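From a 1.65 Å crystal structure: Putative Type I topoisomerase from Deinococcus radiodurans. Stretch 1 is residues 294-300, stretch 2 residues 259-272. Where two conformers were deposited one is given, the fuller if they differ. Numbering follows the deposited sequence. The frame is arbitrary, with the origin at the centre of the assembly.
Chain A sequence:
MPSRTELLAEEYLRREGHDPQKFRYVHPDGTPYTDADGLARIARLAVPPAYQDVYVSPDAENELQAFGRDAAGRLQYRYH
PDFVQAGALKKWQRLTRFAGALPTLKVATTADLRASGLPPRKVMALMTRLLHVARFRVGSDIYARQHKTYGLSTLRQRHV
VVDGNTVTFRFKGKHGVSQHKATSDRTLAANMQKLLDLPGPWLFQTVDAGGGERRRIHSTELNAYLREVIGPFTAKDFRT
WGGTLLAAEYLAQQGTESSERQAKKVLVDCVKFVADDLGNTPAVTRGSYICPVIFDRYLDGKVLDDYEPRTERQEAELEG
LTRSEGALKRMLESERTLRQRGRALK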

# COMPACT_ATOMS: atom_id res chain seq x y z
N ILE A 294 -0.04 18.33 -1.74
CA ILE A 294 -0.30 18.46 -0.31
C ILE A 294 0.36 19.72 0.28
O ILE A 294 -0.22 20.43 1.12
CB ILE A 294 0.15 17.16 0.43
CG1 ILE A 294 -0.94 16.09 0.32
CG2 ILE A 294 0.49 17.41 1.89
CD1 ILE A 294 -1.29 15.69 -1.10
N PHE A 295 1.59 19.98 -0.18
CA PHE A 295 2.37 21.16 0.23
C PHE A 295 1.77 22.44 -0.36
O PHE A 295 1.66 23.44 0.35
CB PHE A 295 3.83 21.00 -0.20
CG PHE A 295 4.63 20.04 0.64
CD1 PHE A 295 4.03 19.22 1.59
CD2 PHE A 295 6.00 19.94 0.47
CE1 PHE A 295 4.78 18.35 2.36
CE2 PHE A 295 6.76 19.06 1.25
CZ PHE A 295 6.13 18.26 2.19
N ASP A 296 1.38 22.41 -1.63
CA ASP A 296 0.64 23.53 -2.25
C ASP A 296 -0.57 23.93 -1.42
O ASP A 296 -0.76 25.11 -1.07
CB ASP A 296 0.16 23.19 -3.66
CG ASP A 296 1.28 23.06 -4.68
OD1 ASP A 296 2.40 23.59 -4.46
OD2 ASP A 296 1.02 22.42 -5.71
N ARG A 297 -1.40 22.95 -1.06
CA ARG A 297 -2.57 23.27 -0.26
C ARG A 297 -2.20 23.87 1.09
O ARG A 297 -2.80 24.86 1.53
CB ARG A 297 -3.48 22.04 -0.11
CG ARG A 297 -4.04 21.54 -1.41
CD ARG A 297 -4.97 22.51 -2.15
NE ARG A 297 -5.37 21.86 -3.39
CZ ARG A 297 -4.66 21.88 -4.52
NH1 ARG A 297 -3.52 22.57 -4.59
NH2 ARG A 297 -5.07 21.21 -5.58
N TYR A 298 -1.19 23.30 1.75
CA TYR A 298 -0.74 23.82 3.03
C TYR A 298 -0.32 25.28 2.93
O TYR A 298 -0.67 26.10 3.77
CB TYR A 298 0.42 22.97 3.57
CG TYR A 298 0.87 23.42 4.94
CD1 TYR A 298 0.07 23.18 6.06
CD2 TYR A 298 2.07 24.11 5.11
CE1 TYR A 298 0.47 23.60 7.32
CE2 TYR A 298 2.48 24.53 6.36
CZ TYR A 298 1.68 24.28 7.46
OH TYR A 298 2.08 24.70 8.71
N LEU A 299 0.41 25.61 1.88
CA LEU A 299 0.89 26.98 1.65
C LEU A 299 -0.25 27.97 1.37
O LEU A 299 -0.09 29.18 1.60
CB LEU A 299 1.92 27.00 0.52
CG LEU A 299 3.25 26.37 0.92
CD1 LEU A 299 4.17 26.19 -0.28
CD2 LEU A 299 3.93 27.18 1.99
N ASP A 300 -1.38 27.46 0.91
CA ASP A 300 -2.61 28.24 0.74
C ASP A 300 -3.55 28.14 1.95
O ASP A 300 -4.71 28.57 1.86
CB ASP A 300 -3.33 27.79 -0.54
CG ASP A 300 -2.66 28.31 -1.81
OD1 ASP A 300 -1.84 29.24 -1.72
OD2 ASP A 300 -2.95 27.78 -2.89
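Stretch 2 (259-272) SERQAKKVLVDCVK

Leu267 lies at the apolar centre of the contact, since it meets all three residues through which stretch 1 makes its contacts. Its CA-to-CB bond points toward stretch 1, and with chi1 in m and chi2 in t, Leu267 CD2 makes its closest approaches to Phe295 and Tyr298, and Leu267 CD1 faces Leu299 while also lying 4.1 Å from Phe295 CG. Leu267 CD2 comes within 3.6 Å of Phe295 CD1 and 3.7 Å of Tyr298 CD2, while Leu267 CD1 is 4.0 Å from Leu299 CD1. The approach to Phe295 is a CH-pi contact over the ring face: Leu267 CD2 stands 3.7 Å from the ring centroid and 18° off the normal.

The backbones that hold these side chains are both helical. In stretch 2 the helix spans 260-272 and runs on beyond it; in stretch 1 it begins earlier in the chain and covers 294-299. Their axes approach to 10.4 Å, with an angle of 147° between N-to-C directions, so the helices run roughly antiparallel but clearly splayed. The register agrees: Phe295 CA pairs with Leu267 CA at 7.2 Å, and one turn later Leu299 CA pairs with Glu260 CA at 6.4 Å, the numbering rising on one side as it falls on the other.

Toward the C-terminal part of stretch 2, the Phe295 ring meets Val271 at its edge, CZ to Val271 CG2 being 3.6 Å. Cys270 SG is 4.0 Å from Phe295 CE1 and oblique to the ring, 5.2 Å from its centroid. Tyr298, with chi1 in t, directs its CA-to-CB bond toward stretch 2. Tyr298 CE2 lies 3.8 Å from Ala263 CB and 3.6 Å from Ala263 O, the carbonyl oxygen sitting at the ring edge. Tyr298 OH is 3.4 Å from Val266 CG1, a van der Waals contact; the hydroxyl finds its hydrogen bond elsewhere in the structure.

Leu299 carries the packing outward, its side chain a knob among Glu260, Ala263, Lys264 and Leu267. Leu299 CD2 lies 3.7 Å from Ala263 CB, and the same methyl lies 4.1 Å from both Glu260 CG and Lys264 CG. These last two contacts use the aliphatic parts of charged residues, whose ends form a long salt bridge within stretch 2, Lys264 NZ to Glu260 OE2 at 3.9 Å. No hydrogen bond crosses between the stretches; the contact, 489 Å² buried with both sides summed, is mainly apolar packing. Beyond this edge Ser259 caps its own helix, Gln262 N donating weakly to Ser259 OG at 3.5 Å.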

# COMPACT_ATOMS: atom_id res chain seq x y z
N SER A 259 2.23 33.28 7.96
CA SER A 259 3.20 33.72 6.96
C SER A 259 3.73 32.54 6.17
O SER A 259 3.92 31.45 6.71
CB SER A 259 4.35 34.49 7.61
OG SER A 259 5.02 33.70 8.58
N GLU A 260 3.99 32.77 4.89
CA GLU A 260 4.45 31.72 3.99
C GLU A 260 5.85 31.24 4.37
O GLU A 260 6.18 30.08 4.17
CB GLU A 260 4.41 32.19 2.54
CG GLU A 260 4.90 31.14 1.55
CD GLU A 260 4.26 31.24 0.18
OE1 GLU A 260 3.14 31.82 0.07
OE2 GLU A 260 4.86 30.72 -0.79
N ARG A 261 6.65 32.15 4.92
CA ARG A 261 8.00 31.82 5.36
C ARG A 261 7.97 30.86 6.54
O ARG A 261 8.75 29.92 6.60
CB ARG A 261 8.79 33.09 5.71
CG ARG A 261 10.30 32.92 5.57
CD ARG A 261 11.09 34.15 6.04
NE ARG A 261 11.37 34.12 7.48
CZ ARG A 261 12.23 33.30 8.08
NH1 ARG A 261 12.90 32.39 7.37
NH2 ARG A 261 12.41 33.36 9.39
N GLN A 262 7.05 31.10 7.48
CA GLN A 262 6.88 30.21 8.63
C GLN A 262 6.30 28.86 8.20
O GLN A 262 6.66 27.82 8.77
CB GLN A 262 6.00 30.85 9.70
CG GLN A 262 6.69 31.95 10.52
CD GLN A 262 7.94 31.45 11.23
OE1 GLN A 262 9.03 32.00 11.04
NE2 GLN A 262 7.79 30.40 12.04
N ALA A 263 5.41 28.89 7.21
CA ALA A 263 4.83 27.67 6.63
C ALA A 263 5.91 26.79 6.01
O ALA A 263 5.88 25.57 6.15
CB ALA A 263 3.77 28.03 5.57
N LYS A 264 6.86 27.40 5.32
CA LYS A 264 7.92 26.64 4.67
C LYS A 264 8.84 25.94 5.69
O LYS A 264 9.39 24.88 5.40
CB LYS A 264 8.72 27.53 3.72
CG LYS A 264 7.97 27.83 2.44
CD LYS A 264 8.75 28.81 1.60
CE LYS A 264 8.06 29.07 0.28
NZ LYS A 264 8.68 30.22 -0.45
N LYS A 265 9.00 26.53 6.87
CA LYS A 265 9.73 25.89 7.96
C LYS A 265 9.01 24.61 8.41
O LYS A 265 9.65 23.60 8.74
CB LYS A 265 9.86 26.83 9.16
CG LYS A 265 10.65 26.25 10.34
CD LYS A 265 10.20 26.78 11.70
CE LYS A 265 8.97 26.04 12.24
NZ LYS A 265 9.27 24.61 12.54
N VAL A 266 7.68 24.67 8.47
CA VAL A 266 6.90 23.49 8.87
C VAL A 266 7.06 22.39 7.82
O VAL A 266 7.19 21.20 8.16
CB VAL A 266 5.39 23.82 9.06
CG1 VAL A 266 4.61 22.55 9.48
CG2 VAL A 266 5.19 24.94 10.10
N LEU A 267 7.08 22.77 6.55
CA LEU A 267 7.30 21.81 5.47
C LEU A 267 8.64 21.10 5.61
O LEU A 267 8.73 19.91 5.37
CB LEU A 267 7.18 22.49 4.10
CG LEU A 267 5.80 23.02 3.71
CD1 LEU A 267 5.86 23.57 2.29
CD2 LEU A 267 4.72 21.93 3.82
N VAL A 268 9.69 21.83 6.00
CA VAL A 268 11.00 21.21 6.26
C VAL A 268 10.89 20.14 7.35
O VAL A 268 11.36 19.02 7.15
CB VAL A 268 12.08 22.26 6.66
CG1 VAL A 268 13.36 21.59 7.17
CG2 VAL A 268 12.38 23.16 5.47
N ASP A 269 10.25 20.47 8.47
CA ASP A 269 10.06 19.52 9.56
C ASP A 269 9.26 18.30 9.12
O ASP A 269 9.56 17.17 9.51
CB ASP A 269 9.33 20.17 10.73
CG ASP A 269 10.19 21.16 11.50
OD1 ASP A 269 11.44 21.06 11.45
OD2 ASP A 269 9.60 22.01 12.19
N CYS A 270 8.23 18.54 8.31
CA CYS A 270 7.38 17.48 7.77
C CYS A 270 8.19 16.50 6.92
O CYS A 270 8.11 15.28 7.14
CB CYS A 270 6.25 18.10 6.95
SG CYS A 270 5.17 16.95 6.09
N VAL A 271 8.98 17.02 5.98
CA VAL A 271 9.80 16.18 5.11
C VAL A 271 10.76 15.33 5.93
O VAL A 271 10.94 14.16 5.63
CB VAL A 271 10.58 17.02 4.05
CG1 VAL A 271 11.58 16.14 3.29
CG2 VAL A 271 9.59 17.66 3.07
N LYS A 272 11.36 15.92 6.95
CA LYS A 272 12.31 15.18 7.78
C LYS A 272 11.62 14.08 8.60
O LYS A 272 12.18 13.00 8.78
CB LYS A 272 13.13 16.14 8.64
CG LYS A 272 13.96 17.10 7.78
CD LYS A 272 15.08 17.79 8.54
CE LYS A 272 14.54 18.75 9.58
NZ LYS A 272 15.54 19.78 9.98